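PDB 5O6M: Polyphosphate:AMP phosphotransferase from Meiothermus ruber H328, which uses inorganic polyphosphate as phosphate donor to convert AMP to ADP and ADP to ATP, and also accepts other nucleoside mono- and diphosphates. Local coordinates for the interface of chains A and B and the interface of chains A and C. Numbering follows the deposited sequence. Chains: chain A/B/C, Polyphosphate:AMP phosphotransferase.

Contact 1: the interface of chains A and B. Residues chain A 176, 179-180, 183, 192, 197, 200; chain B 264-267.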
loop_
_atom_site.group_PDB
_atom_site.type_symbol
_atom_site.label_atom_id
_atom_site.label_comp_id
_atom_site.label_asym_id
_atom_site.label_seq_id
_atom_site.Cartn_x
_atom_site.Cartn_y
_atom_site.Cartn_z
ATOM N N ARG A 176 -4.033 32.965 19.260
ATOM C CA ARG A 176 -5.317 33.663 19.241
ATOM C C ARG A 176 -5.414 34.584 18.033
ATOM O O ARG A 176 -6.432 34.605 17.330
ATOM C CB ARG A 176 -5.511 34.452 20.535
ATOM C CG ARG A 176 -6.856 35.161 20.625
ATOM C CD ARG A 176 -6.884 36.170 21.762
ATOM N NE ARG A 176 -5.840 37.180 21.601
ATOM C CZ ARG A 176 -5.903 38.190 20.738
ATOM N NH1 ARG A 176 -6.963 38.326 19.951
ATOM N NH2 ARG A 176 -4.903 39.059 20.654
ATOM N N LEU A 179 -5.647 32.493 14.751
ATOM C CA LEU A 179 -6.971 31.885 14.639
ATOM C C LEU A 179 -8.031 32.926 14.309
ATOM O O LEU A 179 -8.901 32.691 13.461
ATOM C CB LEU A 179 -7.322 31.137 15.925
ATOM C CG LEU A 179 -6.629 29.784 16.081
ATOM C CD1 LEU A 179 -6.837 29.222 17.477
ATOM C CD2 LEU A 179 -7.113 28.806 15.020
ATOM N N GLN A 180 -7.980 34.081 14.971
ATOM C CA GLN A 180 -8.893 35.170 14.641
ATOM C C GLN A 180 -8.738 35.577 13.182
ATOM O O GLN A 180 -9.706 35.583 12.415
ATOM C CB GLN A 180 -8.638 36.362 15.564
ATOM C CG GLN A 180 -9.745 37.403 15.577
ATOM C CD GLN A 180 -11.040 36.868 16.149
ATOM O OE1 GLN A 180 -11.201 36.769 17.365
ATOM N NE2 GLN A 180 -11.977 36.529 15.273
ATOM N N LEU A 183 -10.373 33.521 10.918
ATOM C CA LEU A 183 -11.796 33.832 10.826
ATOM C C LEU A 183 -12.034 35.088 9.997
ATOM O O LEU A 183 -12.957 35.128 9.174
ATOM C CB LEU A 183 -12.393 33.999 12.223
ATOM C CG LEU A 183 -12.756 32.732 12.996
ATOM C CD1 LEU A 183 -13.285 33.088 14.376
ATOM C CD2 LEU A 183 -13.783 31.920 12.225
ATOM N N PHE A 192 -10.164 27.153 9.150
ATOM C CA PHE A 192 -10.692 27.185 10.505
ATOM C C PHE A 192 -11.826 26.180 10.641
ATOM O O PHE A 192 -12.749 26.164 9.821
ATOM C CB PHE A 192 -11.181 28.587 10.866
ATOM C CG PHE A 192 -11.733 28.694 12.258
ATOM C CD1 PHE A 192 -13.092 28.586 12.495
ATOM C CD2 PHE A 192 -10.882 28.878 13.337
ATOM C CE1 PHE A 192 -13.592 28.679 13.782
ATOM C CE2 PHE A 192 -11.378 28.973 14.622
ATOM C CZ PHE A 192 -12.734 28.871 14.845
ATOM N N LEU A 197 -11.161 25.443 18.443
ATOM C CA LEU A 197 -11.400 26.106 19.721
ATOM C C LEU A 197 -11.222 25.141 20.885
ATOM O O LEU A 197 -10.534 25.453 21.864
ATOM C CB LEU A 197 -12.801 26.714 19.736
ATOM C CG LEU A 197 -13.054 27.780 18.670
ATOM C CD1 LEU A 197 -14.447 28.372 18.817
ATOM C CD2 LEU A 197 -11.991 28.860 18.736
ATOM N N ARG A 200 -7.821 24.662 21.699
ATOM C CA ARG A 200 -7.243 25.832 22.352
ATOM C C ARG A 200 -7.555 25.836 23.844
ATOM O O ARG A 200 -6.696 26.183 24.663
ATOM C CB ARG A 200 -7.737 27.113 21.682
ATOM C CG ARG A 200 -7.399 28.367 22.457
ATOM C CD ARG A 200 -7.525 29.596 21.590
ATOM N NE ARG A 200 -7.261 30.808 22.357
ATOM C CZ ARG A 200 -6.053 31.333 22.542
ATOM N NH1 ARG A 200 -4.981 30.760 22.004
ATOM N NH2 ARG A 200 -5.917 32.437 23.262
ATOM N N ILE B 264 -18.349 36.080 15.845
ATOM C CA ILE B 264 -17.581 35.064 16.558
ATOM C C ILE B 264 -16.186 35.598 16.877
ATOM O O ILE B 264 -15.495 36.119 15.998
ATOM C CB ILE B 264 -17.509 33.758 15.751
ATOM C CG1 ILE B 264 -16.830 32.659 16.571
ATOM C CG2 ILE B 264 -16.781 33.985 14.432
ATOM C CD1 ILE B 264 -16.887 31.295 15.922
ATOM N N VAL B 265 -15.773 35.461 18.137
ATOM C CA VAL B 265 -14.541 36.057 18.637
ATOM C C VAL B 265 -13.747 35.005 19.399
ATOM O O VAL B 265 -14.282 34.347 20.298
ATOM C CB VAL B 265 -14.826 37.273 19.541
ATOM C CG1 VAL B 265 -13.690 37.480 20.529
ATOM C CG2 VAL B 265 -15.032 38.519 18.696
ATOM N N ILE B 266 -12.470 34.855 19.042
ATOM C CA ILE B 266 -11.583 33.969 19.784
ATOM C C ILE B 266 -11.260 34.588 21.138
ATOM O O ILE B 266 -11.138 35.812 21.279
ATOM C CB ILE B 266 -10.295 33.691 18.984
ATOM C CG1 ILE B 266 -10.616 32.999 17.658
ATOM C CG2 ILE B 266 -9.330 32.849 19.806
ATOM C CD1 ILE B 266 -10.734 31.506 17.765
ATOM N N GLU B 267 -11.115 33.735 22.146
ATOM C CA GLU B 267 -10.849 34.201 23.501
ATOM C C GLU B 267 -9.362 34.104 23.842
ATOM O O GLU B 267 -8.778 33.020 23.820
ATOM C CB GLU B 267 -11.674 33.403 24.510
ATOM C CG GLU B 267 -11.695 34.004 25.904
ATOM C CD GLU B 267 -12.299 33.069 26.933
ATOM O OE1 GLU B 267 -12.788 31.986 26.542
ATOM O OE2 GLU B 267 -12.279 33.414 28.133
#

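Contact 2: the interface of chains A and B. Residues chain A 71, 74-75, 88, 190; chain B 48, 51, 82-84.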
loop_
_atom_site.group_PDB
_atom_site.type_symbol
_atom_site.label_atom_id
_atom_site.label_comp_id
_atom_site.label_asym_id
_atom_site.label_seq_id
_atom_site.Cartn_x
_atom_site.Cartn_y
_atom_site.Cartn_z
ATOM N N ASP A 71 2.290 24.664 7.757
ATOM C CA ASP A 71 2.098 24.860 6.325
ATOM C C ASP A 71 3.083 25.877 5.766
ATOM O O ASP A 71 3.677 25.660 4.702
ATOM C CB ASP A 71 0.662 25.299 6.045
ATOM C CG ASP A 71 0.365 25.404 4.564
ATOM O OD1 ASP A 71 0.846 24.540 3.799
ATOM O OD2 ASP A 71 -0.346 26.351 4.162
ATOM N N ILE A 74 6.728 24.409 5.493
ATOM C CA ILE A 74 6.848 23.559 4.312
ATOM C C ILE A 74 6.927 24.409 3.049
ATOM O O ILE A 74 7.824 24.240 2.216
ATOM C CB ILE A 74 5.673 22.567 4.246
ATOM C CG1 ILE A 74 5.784 21.523 5.363
ATOM C CG2 ILE A 74 5.602 21.917 2.875
ATOM C CD1 ILE A 74 4.527 20.708 5.551
ATOM N N ARG A 75 5.977 25.332 2.883
ATOM C CA ARG A 75 5.887 26.083 1.634
ATOM C C ARG A 75 7.112 26.962 1.415
ATOM O O ARG A 75 7.638 27.032 0.298
ATOM C CB ARG A 75 4.613 26.932 1.617
ATOM C CG ARG A 75 4.595 27.982 0.514
ATOM C CD ARG A 75 3.253 28.700 0.424
ATOM N NE ARG A 75 2.726 29.062 1.737
ATOM C CZ ARG A 75 1.706 28.446 2.327
ATOM N NH1 ARG A 75 1.094 27.441 1.715
ATOM N NH2 ARG A 75 1.290 28.841 3.524
ATOM N N VAL A 88 5.791 15.292 0.882
ATOM C CA VAL A 88 5.104 15.603 2.129
ATOM C C VAL A 88 4.173 14.454 2.475
ATOM O O VAL A 88 3.344 14.040 1.652
ATOM C CB VAL A 88 4.323 16.923 2.032
ATOM C CG1 VAL A 88 3.537 17.143 3.316
ATOM C CG2 VAL A 88 5.282 18.085 1.791
ATOM N N TRP A 190 -11.573 28.528 5.242
ATOM C CA TRP A 190 -11.583 27.080 5.066
ATOM C C TRP A 190 -10.613 26.381 6.009
ATOM O O TRP A 190 -10.810 25.200 6.319
ATOM C CB TRP A 190 -11.248 26.711 3.619
ATOM C CG TRP A 190 -9.849 27.047 3.213
ATOM C CD1 TRP A 190 -9.372 28.265 2.822
ATOM C CD2 TRP A 190 -8.742 26.140 3.140
ATOM N NE1 TRP A 190 -8.033 28.174 2.521
ATOM C CE2 TRP A 190 -7.623 26.879 2.707
ATOM C CE3 TRP A 190 -8.590 24.773 3.403
ATOM C CZ2 TRP A 190 -6.367 26.299 2.531
ATOM C CZ3 TRP A 190 -7.343 24.197 3.228
ATOM C CH2 TRP A 190 -6.247 24.961 2.797
ATOM N N GLU B 48 -3.101 26.435 -4.952
ATOM C CA GLU B 48 -3.624 26.688 -3.613
ATOM C C GLU B 48 -5.146 26.680 -3.604
ATOM O O GLU B 48 -5.757 26.252 -2.618
ATOM C CB GLU B 48 -3.084 28.018 -3.077
ATOM C CG GLU B 48 -1.559 28.106 -3.054
ATOM C CD GLU B 48 -0.945 27.416 -1.844
ATOM O OE1 GLU B 48 -1.708 26.865 -1.023
ATOM O OE2 GLU B 48 0.300 27.419 -1.715
ATOM N N TYR B 51 -6.056 22.854 -3.951
ATOM C CA TYR B 51 -5.857 22.210 -2.658
ATOM C C TYR B 51 -6.948 22.613 -1.669
ATOM O O TYR B 51 -7.531 21.763 -0.988
ATOM C CB TYR B 51 -4.471 22.571 -2.125
ATOM C CG TYR B 51 -4.065 21.837 -0.872
ATOM C CD1 TYR B 51 -4.093 22.468 0.362
ATOM C CD2 TYR B 51 -3.649 20.510 -0.922
ATOM C CE1 TYR B 51 -3.717 21.804 1.512
ATOM C CE2 TYR B 51 -3.271 19.837 0.224
ATOM C CZ TYR B 51 -3.307 20.490 1.439
ATOM O OH TYR B 51 -2.936 19.830 2.588
ATOM N N ASN B 82 3.470 24.599 -3.867
ATOM C CA ASN B 82 3.470 24.042 -2.520
ATOM C C ASN B 82 3.618 22.520 -2.566
ATOM O O ASN B 82 2.773 21.841 -3.169
ATOM C CB ASN B 82 2.189 24.433 -1.792
ATOM C CG ASN B 82 2.220 24.060 -0.320
ATOM O OD1 ASN B 82 2.915 23.128 0.086
ATOM N ND2 ASN B 82 1.467 24.799 0.492
ATOM N N PRO B 83 4.653 21.949 -1.942
ATOM C CA PRO B 83 4.852 20.491 -2.027
ATOM C C PRO B 83 3.695 19.667 -1.483
ATOM O O PRO B 83 3.602 18.479 -1.812
ATOM C CB PRO B 83 6.129 20.263 -1.203
ATOM C CG PRO B 83 6.835 21.575 -1.214
ATOM C CD PRO B 83 5.747 22.616 -1.217
ATOM N N SER B 84 2.823 20.242 -0.652
ATOM C CA SER B 84 1.717 19.482 -0.078
ATOM C C SER B 84 0.627 19.154 -1.087
ATOM O O SER B 84 -0.239 18.326 -0.783
ATOM C CB SER B 84 1.105 20.236 1.102
ATOM O OG SER B 84 2.094 20.557 2.062
#

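Contact 3: the interface of chains A and C. Residues chain A 100-104, 141, 145, 148; chain C 57, 108, 111, 155-156, 159.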
loop_
_atom_site.group_PDB
_atom_site.type_symbol
_atom_site.label_atom_id
_atom_site.label_comp_id
_atom_site.label_asym_id
_atom_site.label_seq_id
_atom_site.Cartn_x
_atom_site.Cartn_y
_atom_site.Cartn_z
ATOM N N ALA A 100 -6.611 -0.333 13.184
ATOM C CA ALA A 100 -6.596 -1.786 13.292
ATOM C C ALA A 100 -5.186 -2.349 13.392
ATOM O O ALA A 100 -5.029 -3.544 13.665
ATOM C CB ALA A 100 -7.317 -2.410 12.095
ATOM N N ARG A 101 -4.166 -1.526 13.177
ATOM C CA ARG A 101 -2.775 -1.894 13.389
ATOM C C ARG A 101 -2.170 -0.983 14.448
ATOM O O ARG A 101 -2.762 0.024 14.849
ATOM C CB ARG A 101 -1.962 -1.796 12.090
ATOM C CG ARG A 101 -2.242 -2.886 11.069
ATOM C CD ARG A 101 -3.105 -2.389 9.930
ATOM N NE ARG A 101 -3.274 -3.416 8.910
ATOM C CZ ARG A 101 -4.333 -3.505 8.115
ATOM N NH1 ARG A 101 -5.319 -2.628 8.235
ATOM N NH2 ARG A 101 -4.416 -4.481 7.213
ATOM N N ASP A 102 -0.969 -1.339 14.896
ATOM C CA ASP A 102 -0.256 -0.469 15.819
ATOM C C ASP A 102 -0.117 0.932 15.216
ATOM O O ASP A 102 -0.064 1.109 13.995
ATOM C CB ASP A 102 1.125 -1.037 16.124
ATOM C CG ASP A 102 2.030 -1.027 14.910
ATOM O OD1 ASP A 102 2.064 -2.032 14.175
ATOM O OD2 ASP A 102 2.693 0.000 14.682
ATOM N N TYR A 103 -0.014 1.932 16.093
ATOM C CA TYR A 103 -0.025 3.322 15.649
ATOM C C TYR A 103 1.158 3.668 14.751
ATOM O O TYR A 103 1.083 4.651 14.006
ATOM C CB TYR A 103 -0.047 4.254 16.864
ATOM C CG TYR A 103 1.177 4.131 17.754
ATOM C CD1 TYR A 103 1.279 3.108 18.701
ATOM C CD2 TYR A 103 2.231 5.031 17.644
ATOM C CE1 TYR A 103 2.399 2.993 19.517
ATOM C CE2 TYR A 103 3.353 4.927 18.451
ATOM C CZ TYR A 103 3.433 3.911 19.381
ATOM O OH TYR A 103 4.554 3.819 20.174
ATOM N N LEU A 104 2.246 2.897 14.802
ATOM C CA LEU A 104 3.406 3.176 13.961
ATOM C C LEU A 104 3.275 2.622 12.547
ATOM O O LEU A 104 4.086 2.979 11.685
ATOM C CB LEU A 104 4.677 2.617 14.606
ATOM C CG LEU A 104 5.208 3.401 15.807
ATOM C CD1 LEU A 104 6.557 2.857 16.257
ATOM C CD2 LEU A 104 5.309 4.875 15.463
ATOM N N VAL A 141 -1.106 2.915 28.406
ATOM C CA VAL A 141 -0.712 2.574 27.041
ATOM C C VAL A 141 0.265 3.605 26.480
ATOM O O VAL A 141 1.372 3.262 26.045
ATOM C CB VAL A 141 -1.948 2.420 26.136
ATOM C CG1 VAL A 141 -1.509 2.205 24.691
ATOM C CG2 VAL A 141 -2.815 1.260 26.617
ATOM N N ARG A 145 4.868 4.452 24.893
ATOM C CA ARG A 145 5.178 4.774 23.508
ATOM C C ARG A 145 6.425 5.640 23.355
ATOM O O ARG A 145 7.024 5.637 22.275
ATOM C CB ARG A 145 3.973 5.450 22.856
ATOM C CG ARG A 145 2.789 4.503 22.708
ATOM C CD ARG A 145 1.578 5.214 22.151
ATOM N NE ARG A 145 0.491 4.283 21.885
ATOM C CZ ARG A 145 -0.681 4.633 21.364
ATOM N NH1 ARG A 145 -0.926 5.900 21.064
ATOM N NH2 ARG A 145 -1.609 3.710 21.148
ATOM N N HIS A 148 8.957 3.139 22.513
ATOM C CA HIS A 148 8.710 2.710 21.140
ATOM C C HIS A 148 9.307 3.699 20.149
ATOM O O HIS A 148 9.955 3.313 19.169
ATOM C CB HIS A 148 7.209 2.582 20.879
ATOM C CG HIS A 148 6.502 1.655 21.807
ATOM N ND1 HIS A 148 5.130 1.645 21.931
ATOM C CD2 HIS A 148 6.965 0.686 22.631
ATOM C CE1 HIS A 148 4.779 0.723 22.809
ATOM N NE2 HIS A 148 5.874 0.126 23.247
ATOM N N LYS C 57 -4.559 -9.194 17.868
ATOM C CA LYS C 57 -3.806 -9.486 16.659
ATOM C C LYS C 57 -2.828 -10.601 16.981
ATOM O O LYS C 57 -2.164 -10.564 18.022
ATOM C CB LYS C 57 -3.036 -8.262 16.154
ATOM C CG LYS C 57 -3.677 -6.911 16.437
ATOM C CD LYS C 57 -2.747 -5.791 15.966
ATOM C CE LYS C 57 -3.323 -4.399 16.217
ATOM N NZ LYS C 57 -2.975 -3.858 17.563
ATOM N N HIS C 108 6.963 -4.531 8.470
ATOM C CA HIS C 108 5.917 -3.843 9.217
ATOM C C HIS C 108 4.642 -3.737 8.391
ATOM O O HIS C 108 3.533 -3.837 8.932
ATOM C CB HIS C 108 6.388 -2.451 9.649
ATOM C CG HIS C 108 5.629 -1.900 10.815
ATOM N ND1 HIS C 108 6.035 -0.784 11.512
ATOM C CD2 HIS C 108 4.502 -2.336 11.429
ATOM C CE1 HIS C 108 5.181 -0.541 12.489
ATOM N NE2 HIS C 108 4.244 -1.474 12.466
ATOM N N VAL C 111 2.098 -6.703 9.188
ATOM C CA VAL C 111 1.686 -7.168 10.515
ATOM C C VAL C 111 0.176 -7.380 10.547
ATOM O O VAL C 111 -0.559 -6.722 9.798
ATOM C CB VAL C 111 2.122 -6.196 11.625
ATOM C CG1 VAL C 111 3.640 -6.019 11.624
ATOM C CG2 VAL C 111 1.410 -4.861 11.479
ATOM N N MET C 155 6.993 -3.203 20.860
ATOM C CA MET C 155 5.964 -2.241 20.480
ATOM C C MET C 155 4.731 -2.955 19.934
ATOM O O MET C 155 3.594 -2.625 20.294
ATOM C CB MET C 155 6.540 -1.259 19.453
ATOM C CG MET C 155 5.567 -0.211 18.962
ATOM S SD MET C 155 4.542 -0.768 17.583
ATOM C CE MET C 155 5.778 -1.312 16.400
ATOM N N LEU C 156 4.938 -3.939 19.054
ATOM C CA LEU C 156 3.825 -4.737 18.542
ATOM C C LEU C 156 3.025 -5.350 19.688
ATOM O O LEU C 156 1.788 -5.302 19.700
ATOM C CB LEU C 156 4.349 -5.837 17.613
ATOM C CG LEU C 156 4.914 -5.439 16.244
ATOM C CD1 LEU C 156 5.314 -6.669 15.427
ATOM C CD2 LEU C 156 3.931 -4.568 15.458
ATOM N N GLU C 159 0.965 -2.943 21.917
ATOM C CA GLU C 159 -0.205 -2.424 21.222
ATOM C C GLU C 159 -1.202 -3.513 20.835
ATOM O O GLU C 159 -2.173 -3.225 20.125
ATOM C CB GLU C 159 0.237 -1.649 19.976
ATOM C CG GLU C 159 1.119 -0.449 20.303
ATOM C CD GLU C 159 0.367 0.647 21.032
ATOM O OE1 GLU C 159 -0.829 0.849 20.727
ATOM O OE2 GLU C 159 0.964 1.281 21.933
HETATM O O HOH W 1 -1.267 -4.895 7.631
HETATM O O HOH W 2 1.534 0.940 24.455
#

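Contact 1: the interface of chains A and B
The C-terminal tail of chain B, residues 264-267, lies across helices 172-183 and 195-201 of chain A, and B:Ile266 is its main plug. With CG1 anti to its carbonyl carbon (chi1 -61°), this side chain sends CD1 in between A:Leu179, A:Leu197 and A:Phe192; it meets the ring of A:Phe192 tip to tip, at CE2. The other branch, B:Ile266 CG2, slides antiparallel past the aliphatic stem of A:Arg176, 3.5 Å from its CG. A:Gln180 is bent at chi2 (65°), which turns its amide OE1 to the backbone N of B:Ile266 at 2.8 Å; the donor sits above the carbonyl plane. One helical turn on, A:Leu183 crosses B:Ile264 at about a right angle, CD1 to CG2 at 3.6 Å. A:Arg200 runs extended from CG to NE, with CB of A:Arg176 over the rim of one guanidinium face, and turns its NE/NH2 edge to the chain terminus. Both nitrogens converge on B:Glu267 O, which lies in the guanidinium plane. An alanine here would remove both donors and would probably loosen the end of the tail. A:Arg200 NE reaches B:Glu267 O at 3.1 Å and A:Arg200 NH2, on a lone pair, at 3.0 Å.

Contact 2: the interface of chains A and B
Helix 70-77 of chain A leads out of the P-loop (Walker A motif) of this PPK2-family kinase, and one flank of it packs against residues 82-84 of chain B; A:Asp71 also lines the ATP pocket. One turn apart on that helix, A:Arg75 folds back at chi3 (44°) and meets A:Asp71 with its two terminal nitrogens. A:Arg75 NH1 and NH2 both donate to A:Asp71 OD2, each at 3.0 Å, from above the carboxylate plane. The backbone O of A:Asp71 lies over the centre of the guanidinium. From chain B, B:Glu48 brings OE2 to 3.5 Å from A:Arg75 NH1, a long salt bridge with the two planes 69° apart. B:Asn82 comes in obliquely, its ND2 making a weak bond of 3.4 Å to A:Asp71 OD1, with carboxylate and amide planes only 16° apart. Its other end is fixed within its own chain, since the backbone N of B:Ser84 donates to B:Asn82 OD1 at 3.0 Å. On strand 86-90, A:Val88 CG2 rests on B:Pro83 CB at 3.8 Å, while A:Ile74 CG2 touches B:Ser84 OG. Farther along, the rim atom CH2 of A:Trp190 approaches B:Tyr51 CD1 at 4.1 Å, the side chains crossing at about a right angle.

Contact 3: the interface of chains A and C
A:Asp102 holds CG in the crowded position between its backbone N and carbonyl carbon (chi1 67°), while C:His108 has CG anti to its backbone N (chi1 -158°), and so the two meet tip to tip. They belong to a two-fold interface, perhaps not the biological one, that sets loop 100-104 and helix 145-158 of chain A against helix 145-158 and its neighbours in chain C. C:His108 NE2 donates to the syn lone pair of A:Asp102 OD1 at 2.8 Å, ring and carboxylate almost coplanar; a weaker bond goes to OD2. The carboxylate might favour a protonated histidine. C:Leu156 CD2 lies against OD1, and C:Met155, crossing at about a right angle, brings SD to 3.5 Å from A:Asp102 OD2. C:Met155, CG anti to its backbone N, lays that CG over the A:His148 ring face, 3.7 Å from the centroid. C:Glu159 is bent at chi2 (-68°), its carboxylate abutting the edge of A:Tyr103. A:Arg145 passes CD over the rim of one face of A:Tyr103 and forms a salt bridge with C:Glu159, NE to OE2 and NH2 to OE1, each at 3.0 Å. A:Tyr103 OH is 2.9 Å from A:His148 ND1. Water 2 bridges the subunits, 2.6 Å from C:Glu159 OE2 and 2.8 Å from A:Val141 O.

Contacts 1 and 2 belong to one two-fold interface between chains A and B, their C-alpha centres about 22 Å apart. In chain A they come together in sequence at A:Trp190 and A:Phe192. Contact 3 joins chain A to chain C, its C-alpha centre about 35 Å from that of contact 1 and 29 Å from that of contact 2, and helix 145-158 serves both its sides. Chain A thus uses separate surfaces for two partners, which is compatible with the deposited four-copy assembly, possibly a pair of dimers, though the structure alone does not prove that state in solution. Contact 2 touches the P-loop helix, so this pairing might influence the nucleotide site.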